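Local coordinates for hypothetical NUDIX hydrolase (Listeria monocytogenes, PDB 3SON), which probably hydrolyses nucleoside diphosphates linked to another moiety in a metal-dependent reaction, as Nudix family members do, although its own substrate is not established, at residues 8-13 with 34-39; 66-71 with 91-96. One frame throughout, in Å; residues are numbered along the deposited sequence.

Contact 1: residues 8-13 with 34-39. With CA (calcium ion), chain C.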
ATOM      1  N   VAL A   8      -7.909   7.110  -7.075  1.00 21.07           N
ATOM      2  CA  VAL A   8      -7.485   8.162  -6.214  1.00 19.35           C
ATOM      3  C   VAL A   8      -8.062   8.000  -4.811  1.00 21.35           C
ATOM      4  O   VAL A   8      -9.140   7.342  -4.606  1.00 21.75           O
ATOM      5  CB  VAL A   8      -7.735   9.586  -6.810  1.00 21.21           C
ATOM      6  CG1 VAL A   8      -7.168   9.753  -8.262  1.00 20.95           C
ATOM      7  CG2 VAL A   8      -9.244   9.930  -6.823  1.00 25.84           C
ATOM      8  N   LEU A   9      -7.309   8.507  -3.839  0.50 20.69           N
ATOM      9  CA  LEU A   9      -7.748   8.608  -2.461  0.50 23.64           C
ATOM     10  C   LEU A   9      -7.624  10.084  -2.096  0.50 20.12           C
ATOM     11  O   LEU A   9      -6.662  10.760  -2.488  0.50 27.46           O
ATOM     12  CB  LEU A   9      -6.912   7.735  -1.520  0.50 24.85           C
ATOM     13  CG  LEU A   9      -7.342   7.649  -0.051  0.50 30.93           C
ATOM     14  CD1 LEU A   9      -8.344   6.520   0.123  0.50 29.61           C
ATOM     15  CD2 LEU A   9      -6.117   7.423   0.831  0.50 31.47           C
ATOM     16  N   VAL A  10      -8.622  10.599  -1.402  1.00 19.46           N
ATOM     17  CA  VAL A  10      -8.600  12.012  -0.955  1.00 21.17           C
ATOM     18  C   VAL A  10      -9.019  12.160   0.511  1.00 24.31           C
ATOM     19  O   VAL A  10     -10.101  11.704   0.894  1.00 23.46           O
ATOM     20  CB  VAL A  10      -9.525  12.884  -1.802  1.00 20.61           C
ATOM     21  CG1 VAL A  10      -9.386  14.320  -1.404  1.00 21.43           C
ATOM     22  CG2 VAL A  10      -9.257  12.711  -3.293  1.00 18.26           C
ATOM     23  N   ILE A  11      -8.127  12.740   1.334  1.00 20.58           N
ATOM     24  CA  ILE A  11      -8.324  12.859   2.770  1.00 21.82           C
ATOM     25  C   ILE A  11      -8.757  14.284   3.066  1.00 21.96           C
ATOM     26  O   ILE A  11      -7.982  15.213   2.880  1.00 25.24           O
ATOM     27  CB  ILE A  11      -7.023  12.571   3.547  1.00 23.76           C
ATOM     28  CG1 ILE A  11      -6.512  11.156   3.240  1.00 20.06           C
ATOM     29  CG2 ILE A  11      -7.190  12.753   5.092  1.00 21.40           C
ATOM     30  CD1 ILE A  11      -5.162  10.855   3.856  1.00 25.28           C
ATOM     31  N   PRO A  12     -10.001  14.481   3.514  1.00 21.52           N
ATOM     32  CA  PRO A  12     -10.389  15.861   3.935  1.00 21.16           C
ATOM     33  C   PRO A  12      -9.760  16.200   5.282  1.00 24.38           C
ATOM     34  O   PRO A  12      -9.547  15.296   6.113  1.00 24.66           O
ATOM     35  CB  PRO A  12     -11.911  15.740   4.124  1.00 22.52           C
ATOM     36  CG  PRO A  12     -12.281  14.411   3.573  1.00 25.81           C
ATOM     37  CD  PRO A  12     -11.087  13.534   3.782  1.00 22.72           C
ATOM     38  N   PHE A  13      -9.397  17.474   5.512  1.00 21.91           N
ATOM     39  CA  PHE A  13      -8.927  17.894   6.834  1.00 22.91           C
ATOM     40  C   PHE A  13      -9.346  19.332   7.148  1.00 26.52           C
ATOM     41  O   PHE A  13      -9.674  20.104   6.236  1.00 28.24           O
ATOM     42  CB  PHE A  13      -7.409  17.767   6.994  1.00 22.24           C
ATOM     43  CG  PHE A  13      -6.637  18.712   6.143  1.00 26.62           C
ATOM     44  CD1 PHE A  13      -6.325  18.386   4.830  1.00 26.12           C
ATOM     45  CD2 PHE A  13      -6.244  19.969   6.634  1.00 29.31           C
ATOM     46  CE1 PHE A  13      -5.624  19.248   4.049  1.00 30.60           C
ATOM     47  CE2 PHE A  13      -5.521  20.834   5.855  1.00 35.75           C
ATOM     48  CZ  PHE A  13      -5.231  20.513   4.557  1.00 29.05           C
ATOM     49  N   GLN A  34     -14.099   5.102   5.572  1.00 21.34           N
ATOM     50  CA  GLN A  34     -13.147   5.325   4.475  1.00 19.15           C
ATOM     51  C   GLN A  34     -12.985   6.813   4.137  1.00 21.52           C
ATOM     52  O   GLN A  34     -13.714   7.714   4.627  1.00 19.37           O
ATOM     53  CB  GLN A  34     -13.600   4.582   3.175  1.00 21.66           C
ATOM     54  CG  GLN A  34     -14.959   5.113   2.636  1.00 18.68           C
ATOM     55  CD  GLN A  34     -15.623   4.289   1.535  1.00 22.59           C
ATOM     56  OE1 GLN A  34     -16.801   4.548   1.209  1.00 23.37           O
ATOM     57  NE2 GLN A  34     -14.859   3.385   0.878  1.00 25.38           N
ATOM     58  N   PHE A  35     -12.021   7.078   3.269  1.00 18.79           N
ATOM     59  CA  PHE A  35     -11.836   8.391   2.682  1.00 22.72           C
ATOM     60  C   PHE A  35     -12.561   8.499   1.328  1.00 20.24           C
ATOM     61  O   PHE A  35     -13.289   7.578   0.954  1.00 22.14           O
ATOM     62  CB  PHE A  35     -10.337   8.708   2.552  1.00 20.18           C
ATOM     63  CG  PHE A  35      -9.602   8.802   3.881  1.00 19.00           C
ATOM     64  CD1 PHE A  35     -10.006   9.672   4.850  1.00 19.39           C
ATOM     65  CD2 PHE A  35      -8.398   8.087   4.102  1.00 21.31           C
ATOM     66  CE1 PHE A  35      -9.278   9.790   6.058  1.00 22.88           C
ATOM     67  CE2 PHE A  35      -7.704   8.150   5.309  1.00 22.41           C
ATOM     68  CZ  PHE A  35      -8.139   9.008   6.293  1.00 22.29           C
ATOM     69  N   VAL A  36     -12.487   9.679   0.714  1.00 17.38           N
ATOM     70  CA  VAL A  36     -12.985   9.904  -0.620  1.00 20.03           C
ATOM     71  C   VAL A  36     -12.193   8.975  -1.544  1.00 19.84           C
ATOM     72  O   VAL A  36     -10.973   8.872  -1.447  1.00 21.39           O
ATOM     73  CB  VAL A  36     -12.844  11.390  -1.027  1.00 18.68           C
ATOM     74  CG1 VAL A  36     -13.047  11.622  -2.537  1.00 19.84           C
ATOM     75  CG2 VAL A  36     -13.763  12.261  -0.252  1.00 22.35           C
ATOM     76  N   ALA A  37     -12.872   8.245  -2.429  1.00 22.19           N
ATOM     77  CA  ALA A  37     -12.141   7.293  -3.311  1.00 18.61           C
ATOM     78  C   ALA A  37     -12.852   7.182  -4.638  1.00 21.09           C
ATOM     79  O   ALA A  37     -14.101   7.245  -4.692  1.00 24.16           O
ATOM     80  CB  ALA A  37     -12.042   5.905  -2.661  1.00 22.19           C
ATOM     81  N   GLY A  38     -12.108   6.970  -5.703  1.00 21.31           N
ATOM     82  CA  GLY A  38     -12.737   6.756  -6.988  1.00 22.00           C
ATOM     83  C   GLY A  38     -11.748   6.451  -8.065  1.00 24.72           C
ATOM     84  O   GLY A  38     -10.581   6.764  -7.933  1.00 23.52           O
ATOM     85  N   GLY A  39     -12.228   6.032  -9.217  1.00 23.51           N
ATOM     86  CA  GLY A  39     -11.347   5.704 -10.298  1.00 25.25           C
ATOM     87  C   GLY A  39     -11.310   6.745 -11.418  1.00 25.01           C
ATOM     88  O   GLY A  39     -12.254   7.544 -11.601  1.00 29.31           O
TER
HETATM   89 CA    CA C 201     -16.222   7.743  -5.480  1.00 46.57          CA
HETATM   90  O   HOH W   1     -17.701   8.255  -6.952  1.00 33.65           O
HETATM   91  O   HOH W   2     -15.913   5.133  -5.941  1.00 40.39           O
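Ile11 covers one face of the Phe35 ring. Its CG1 lies 3.7 Å from the ring centroid, 10° off the normal, which identifies a CH-pi contact over the middle of the face. Ile11 CG1 stands anti to its own carbonyl carbon, beside the backbone N (chi1 -59°); Phe35 CG is placed in the same way, on a CB that already points toward strand 8-13. Ile11 CG2 meets Phe35 CE1 at 3.8 Å; Ile11 CD1, beyond CG1, lies by Phe35 CE2, and Pro12 CD comes obliquely to Phe35 CD1. Leu9 CD1 lies near Phe35 CB in one of two modelled conformers, so that contact is less certain.

Val10 and Val36 are organised differently. Each sends CG1 anti to its backbone N, and the side chains lie side by side, pointing the same way, with Val10 CB 3.7 Å from Val36 CB. Their backbones form an antiparallel hydrogen-bonded pair: Val10 N donates to Val36 O at 2.9 Å, but the return bond from Val36 N to Val10 O is weak, with an N-H...O angle of 134°, where the chain turns out of the loop at Phe35. Val8 and Gly38 form the next such pair, with Val8 N 2.8 Å from Gly38 O in a nearly straight bond. Between them Ala37 faces Leu9 as an antiparallel non-hydrogen-bonded pair and turns its carbonyl to the calcium ion, Ala37 O binding at 2.3 Å. Glu53, Glu57 and two waters also bind the ion. Gly38 fits the first glycine of the Nudix box, consistent with a metal-dependent active site.

Strand 7-15 thus lies between strand 33-39, antiparallel, and strand 87-96, parallel; Val8, Val10 and Val36 face helix 46-58, whereas Leu9 and Ile11 pack on helix 128-142.

Contact 2: residues 66-71 with 91-96; sequences MYSLDS and YCFAID
Phe93 packs its side chain against the backbone of Tyr67 and Ser68. Starting at CB, the first contact is with Tyr67 O, 3.3 Å away. CG stands anti to the carbonyl carbon (chi1 -58°), and CD2 then passes 3.6 Å from that same oxygen, which sits at the ring edge near its plane. CD1, on the other side, lies against Leu9 O of strand 7-15. Further out, CE2 comes within 4.1 Å of Ser68 OG, an oblique approach. Water 4 is placed over one face, offset toward the rim, and the Phe93 side chain also packs on Ile46 and Ala50 of helix 46-58 and on Met149.

Tyr67 O also accepts the N-H of Ala94 at 2.9 Å, and Tyr67 N donates back to Ala94 O, defining an antiparallel hydrogen-bonded pair. Strands 66-76 and 87-96 are the arms of a beta hairpin in the mixed sheet of the Nudix fold; Phe93 and Ile95 face helix 46-58, while Cys92 and Ala94 face helix 128-142.

Past this pair the strands spread. Leu69 N still donates to Cys92 O at 3.1 Å, but the return position is filled by solvent: Cys92 N donates to water 3 at 3.0 Å, and that water is hydrogen-bonded to Leu69 O and Ser71 O. Water 4 joins Leu69 O to Cys92 O.

At the opposite end the Tyr67 and Asp96 side chains lie side by side, pointing the same way; Asp96 CB meets Tyr67 CE1 at the ring edge, 4.0 Å away, and ring and carboxylate planes are 42° apart. Asp96 OD1 is hydrogen-bonded to Thr98 OG1.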
HETATM    1  N   MSE A  66      -6.616  21.675  -2.970  0.50 34.26           N
HETATM    2  CA  MSE A  66      -6.223  20.274  -2.946  0.50 33.11           C
HETATM    3  C   MSE A  66      -4.734  20.221  -2.806  0.50 33.71           C
HETATM    4  O   MSE A  66      -4.034  21.164  -3.194  0.50 35.77           O
HETATM    5  CB  MSE A  66      -6.655  19.565  -4.239  0.50 34.40           C
HETATM    6  CG  MSE A  66      -7.399  18.268  -3.937  0.50 39.89           C
HETATM    7 SE   MSE A  66      -9.183  18.266  -4.807  0.38 32.23          SE
HETATM    8  CE  MSE A  66      -9.707  20.072  -4.227  0.50 44.06           C
ATOM      9  N   TYR A  67      -4.238  19.146  -2.191  1.00 31.63           N
ATOM     10  CA  TYR A  67      -2.812  18.961  -1.990  1.00 28.93           C
ATOM     11  C   TYR A  67      -2.428  17.566  -2.359  1.00 29.72           C
ATOM     12  O   TYR A  67      -3.231  16.691  -2.215  1.00 25.45           O
ATOM     13  CB  TYR A  67      -2.511  19.173  -0.533  1.00 33.19           C
ATOM     14  CG  TYR A  67      -2.796  20.550  -0.068  1.00 34.96           C
ATOM     15  CD1 TYR A  67      -4.027  20.881   0.476  1.00 32.41           C
ATOM     16  CD2 TYR A  67      -1.838  21.542  -0.174  1.00 32.92           C
ATOM     17  CE1 TYR A  67      -4.274  22.161   0.907  1.00 32.68           C
ATOM     18  CE2 TYR A  67      -2.081  22.828   0.237  1.00 35.31           C
ATOM     19  CZ  TYR A  67      -3.290  23.145   0.790  1.00 34.15           C
ATOM     20  OH  TYR A  67      -3.534  24.445   1.223  1.00 34.66           O
ATOM     21  N   SER A  68      -1.197  17.393  -2.843  1.00 31.40           N
ATOM     22  CA  SER A  68      -0.641  16.093  -3.187  1.00 26.35           C
ATOM     23  C   SER A  68       0.122  15.414  -2.080  1.00 25.03           C
ATOM     24  O   SER A  68       0.828  16.053  -1.283  1.00 32.06           O
ATOM     25  CB  SER A  68       0.288  16.220  -4.343  1.00 27.37           C
ATOM     26  OG  SER A  68      -0.352  16.826  -5.421  1.00 31.50           O
ATOM     27  N   LEU A  69      -0.018  14.089  -2.039  1.00 26.91           N
ATOM     28  CA  LEU A  69       0.755  13.253  -1.093  1.00 26.31           C
ATOM     29  C   LEU A  69       1.635  12.299  -1.905  1.00 24.16           C
ATOM     30  O   LEU A  69       1.269  11.934  -3.034  1.00 30.87           O
ATOM     31  CB  LEU A  69      -0.178  12.480  -0.207  1.00 24.59           C
ATOM     32  CG  LEU A  69      -1.045  13.291   0.772  1.00 23.64           C
ATOM     33  CD1 LEU A  69      -2.030  12.464   1.546  1.00 27.63           C
ATOM     34  CD2 LEU A  69      -0.118  14.059   1.728  1.00 21.43           C
ATOM     35  N   ASP A  70       2.801  11.947  -1.365  1.00 29.47           N
ATOM     36  CA  ASP A  70       3.696  10.906  -1.934  1.00 21.97           C
ATOM     37  C   ASP A  70       3.222   9.470  -1.706  1.00 28.53           C
ATOM     38  O   ASP A  70       3.611   8.580  -2.434  1.00 33.71           O
ATOM     39  CB  ASP A  70       5.112  11.029  -1.357  1.00 29.02           C
ATOM     40  CG  ASP A  70       5.791  12.296  -1.729  1.00 39.28           C
ATOM     41  OD1 ASP A  70       5.775  12.631  -2.937  1.00 50.40           O
ATOM     42  OD2 ASP A  70       6.382  12.935  -0.811  1.00 38.10           O
ATOM     43  N   SER A  71       2.388   9.239  -0.719  1.00 29.68           N
ATOM     44  CA  SER A  71       1.983   7.879  -0.423  1.00 24.10           C
ATOM     45  C   SER A  71       1.223   7.286  -1.592  1.00 25.48           C
ATOM     46  O   SER A  71       0.326   7.901  -2.124  1.00 30.88           O
ATOM     47  CB  SER A  71       1.143   7.804   0.886  1.00 22.94           C
ATOM     48  OG  SER A  71       1.881   8.141   2.025  1.00 27.52           O
ATOM     49  N   TYR A  91      -3.367   6.816  -5.992  1.00 23.41           N
ATOM     50  CA  TYR A  91      -2.682   8.067  -5.714  1.00 21.24           C
ATOM     51  C   TYR A  91      -3.454   8.811  -4.672  1.00 25.97           C
ATOM     52  O   TYR A  91      -4.643   8.793  -4.695  1.00 23.43           O
ATOM     53  CB  TYR A  91      -2.621   8.913  -6.980  1.00 26.68           C
ATOM     54  CG  TYR A  91      -1.920   8.231  -8.148  1.00 22.55           C
ATOM     55  CD1 TYR A  91      -0.545   8.158  -8.176  1.00 36.95           C
ATOM     56  CD2 TYR A  91      -2.638   7.625  -9.181  1.00 27.22           C
ATOM     57  CE1 TYR A  91       0.107   7.537  -9.211  1.00 30.73           C
ATOM     58  CE2 TYR A  91      -1.996   7.003 -10.249  1.00 27.91           C
ATOM     59  CZ  TYR A  91      -0.608   6.965 -10.240  1.00 37.36           C
ATOM     60  OH  TYR A  91       0.099   6.386 -11.248  1.00 31.90           O
ATOM     61  N   CYS A  92      -2.760   9.534  -3.788  1.00 21.77           N
ATOM     62  CA  CYS A  92      -3.387  10.083  -2.674  1.00 21.86           C
ATOM     63  C   CYS A  92      -3.329  11.586  -2.600  1.00 24.52           C
ATOM     64  O   CYS A  92      -2.285  12.230  -2.997  1.00 24.38           O
ATOM     65  CB  CYS A  92      -2.756   9.537  -1.398  1.00 22.60           C
ATOM     66  SG  CYS A  92      -2.865   7.760  -1.207  1.00 24.33           S
ATOM     67  N   PHE A  93      -4.343  12.174  -1.956  1.00 22.01           N
ATOM     68  CA  PHE A  93      -4.447  13.643  -1.870  1.00 21.48           C
ATOM     69  C   PHE A  93      -5.076  14.112  -0.573  1.00 23.17           C
ATOM     70  O   PHE A  93      -5.621  13.322   0.149  1.00 18.70           O
ATOM     71  CB  PHE A  93      -5.297  14.213  -3.045  1.00 24.41           C
ATOM     72  CG  PHE A  93      -4.796  13.879  -4.402  1.00 21.44           C
ATOM     73  CD1 PHE A  93      -5.026  12.645  -4.960  1.00 25.94           C
ATOM     74  CD2 PHE A  93      -4.056  14.802  -5.124  1.00 28.01           C
ATOM     75  CE1 PHE A  93      -4.565  12.336  -6.210  1.00 26.14           C
ATOM     76  CE2 PHE A  93      -3.585  14.481  -6.404  1.00 24.87           C
ATOM     77  CZ  PHE A  93      -3.790  13.240  -6.906  1.00 27.07           C
ATOM     78  N   ALA A  94      -5.130  15.424  -0.363  1.00 20.42           N
ATOM     79  CA  ALA A  94      -5.793  15.990   0.798  1.00 21.63           C
ATOM     80  C   ALA A  94      -6.480  17.284   0.459  1.00 22.06           C
ATOM     81  O   ALA A  94      -6.075  17.982  -0.454  1.00 28.90           O
ATOM     82  CB  ALA A  94      -4.790  16.197   1.903  1.00 23.46           C
ATOM     83  N   ILE A  95      -7.610  17.558   1.114  1.00 22.84           N
ATOM     84  CA  ILE A  95      -8.357  18.718   0.804  1.00 20.89           C
ATOM     85  C   ILE A  95      -8.627  19.467   2.056  1.00 26.18           C
ATOM     86  O   ILE A  95      -9.110  18.865   3.035  1.00 25.66           O
ATOM     87  CB  ILE A  95      -9.642  18.320  -0.011  1.00 24.30           C
ATOM     88  CG1 ILE A  95     -10.515  19.538  -0.380  1.00 29.30           C
ATOM     89  CG2 ILE A  95     -10.503  17.242   0.693  1.00 27.16           C
ATOM     90  CD1 ILE A  95     -11.486  19.190  -1.481  1.00 34.93           C
ATOM     91  N   ASP A  96      -8.337  20.781   2.019  1.00 25.48           N
ATOM     92  CA  ASP A  96      -8.580  21.647   3.169  1.00 33.05           C
ATOM     93  C   ASP A  96      -9.983  22.166   3.151  1.00 31.35           C
ATOM     94  O   ASP A  96     -10.314  23.013   2.318  1.00 33.02           O
ATOM     95  CB  ASP A  96      -7.555  22.816   3.167  1.00 30.12           C
ATOM     96  CG  ASP A  96      -7.530  23.630   4.468  1.00 37.43           C
ATOM     97  OD1 ASP A  96      -8.413  23.449   5.349  1.00 35.01           O
ATOM     98  OD2 ASP A  96      -6.568  24.456   4.624  1.00 31.09           O
TER
HETATM   99  O   HOH W   3       0.235   9.622  -4.068  1.00 25.71           O
HETATM  100  O   HOH W   4      -0.413  12.722  -5.112  1.00 34.28           O

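Contacts 1 and 2 are two strand pairings in one sheet, their centres about 9 Å apart. They join where strand 7-15 runs parallel to strand 87-96: Leu9 N lies 2.8 Å from Tyr91 O, a probable hydrogen bond, and Ile11 N probably bonds Phe93 O likewise. Both are buried, but the centre of contact 1 is about 2 Å from the centre of the chain, that of contact 2 about 7 Å. Contact 1 combines aliphatic and aromatic packing with a carbonyl that ligates calcium; in contact 2, which has no metal ligand, waters enter between the strands, and Asp70 and Ser71 pack on Val87 of the second subunit. Side chains of both contacts pack on helices 46-58 and 128-142.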